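Nitronate monooxygenase family protein (Pseudomonas aeruginosa, PDB 4QIT) catalyses the FMN-dependent oxidation of nitroalkanes and alkyl nitronates with molecular oxygen, propionate 3-nitronate being its best and presumed physiological substrate. Local coordinates at the interface of chains A and B. Coordinates in Å, arbitrary orientation; residue numbers count along the deposited sequence, not the author numbering. Chains: chain A/B, Nitronate monooxygenase family protein.

The interface of chains A and B. Residues chain A 164, 166, 200; chain B 270-271.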
loop_
_atom_site.group_PDB
_atom_site.type_symbol
_atom_site.label_atom_id
_atom_site.label_comp_id
_atom_site.label_asym_id
_atom_site.label_seq_id
_atom_site.Cartn_x
_atom_site.Cartn_y
_atom_site.Cartn_z
ATOM N N THR A 164 0.531 -2.236 11.815
ATOM C CA THR A 164 1.838 -2.895 11.741
ATOM C C THR A 164 1.859 -4.063 12.707
ATOM O O THR A 164 1.061 -4.104 13.645
ATOM C CB THR A 164 2.995 -1.961 12.178
ATOM O OG1 THR A 164 2.860 -1.672 13.578
ATOM C CG2 THR A 164 3.016 -0.669 11.367
ATOM N N GLU A 166 4.021 -4.453 14.988
ATOM C CA GLU A 166 4.322 -3.877 16.298
ATOM C C GLU A 166 3.044 -3.384 16.986
ATOM O O GLU A 166 2.844 -3.596 18.183
ATOM C CB GLU A 166 5.364 -2.754 16.183
ATOM C CG GLU A 166 6.763 -3.201 15.709
ATOM C CD GLU A 166 6.811 -3.677 14.260
ATOM O OE1 GLU A 166 5.966 -3.247 13.439
ATOM O OE2 GLU A 166 7.702 -4.489 13.932
ATOM N N ALA A 200 4.795 3.129 8.535
ATOM C CA ALA A 200 5.356 2.065 7.695
ATOM C C ALA A 200 4.534 1.868 6.412
ATOM O O ALA A 200 5.039 1.321 5.427
ATOM C CB ALA A 200 5.430 0.760 8.473
ATOM N N ALA B 270 12.154 -6.637 9.542
ATOM C CA ALA B 270 10.894 -6.190 10.134
ATOM C C ALA B 270 10.451 -4.820 9.619
ATOM O O ALA B 270 9.322 -4.394 9.871
ATOM C CB ALA B 270 11.002 -6.170 11.643
ATOM N N ARG B 271 11.336 -4.115 8.920
ATOM C CA ARG B 271 10.969 -2.803 8.390
ATOM C C ARG B 271 11.599 -2.547 7.038
ATOM O O ARG B 271 12.820 -2.662 6.880
ATOM C CB ARG B 271 11.384 -1.683 9.347
ATOM C CG ARG B 271 10.341 -1.322 10.393
ATOM C CD ARG B 271 9.112 -0.648 9.787
ATOM N NE ARG B 271 8.195 -0.240 10.846
ATOM C CZ ARG B 271 7.317 -1.052 11.428
ATOM N NH1 ARG B 271 7.216 -2.318 11.039
ATOM N NH2 ARG B 271 6.532 -0.597 12.394
HETATM O O HOH W 1 7.390 -5.614 11.139
#
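The methyl of A:Ala200 sits under one face of the B:Arg271 guanidinium, displaced toward the rim of the group: CB lies 3.8 Å from NE and touches CZ as well. A:Thr164 flanks the same side chain farther along, crossing it at about a right angle, with its methyl CG2 3.7 Å from NH2 of the arginine. The alanine methyl thus backs the face of the flat, charged end of B:Arg271, while the threonine methyl borders it beside NH2.

Beyond these methyls the guanidinium meets A:Glu166, near the start of helix 165-173, in a salt bridge between the subunits. The arginine comes end-on, and both terminal nitrogens donate to the same carboxylate oxygen: NH1 and NH2 each lie 2.9 Å from OE1. The two planes are 86° apart, nearly perpendicular, and both donors reach OE1 from one face of the carboxylate, well above its plane. Both bonds are clearly bent at their hydrogens, as expected when two diverging N-H groups share one acceptor. The two side chains come from opposite directions. Each is bent at chi2, the glutamate at 68° and the arginine at -69°.

A longer bond, 3.2 Å from B:Arg271 NH1 to the backbone carbonyl oxygen O of B:Ala270, probably helps set the rotation of the guanidinium. B:Ala270 is the last residue of the 3-10 helix 267-270, so the preceding residue helps hold the arginine in position for A:Glu166. The interface is two-fold symmetric, and the same grip recurs with the chains exchanged; whether this dimer forms in solution the structure alone does not show. At the polar rim, water 1 also bridges the subunits, 3.0 Å from the other carboxylate oxygen, A:Glu166 OE2, and 2.6 Å from B:Ala270 O.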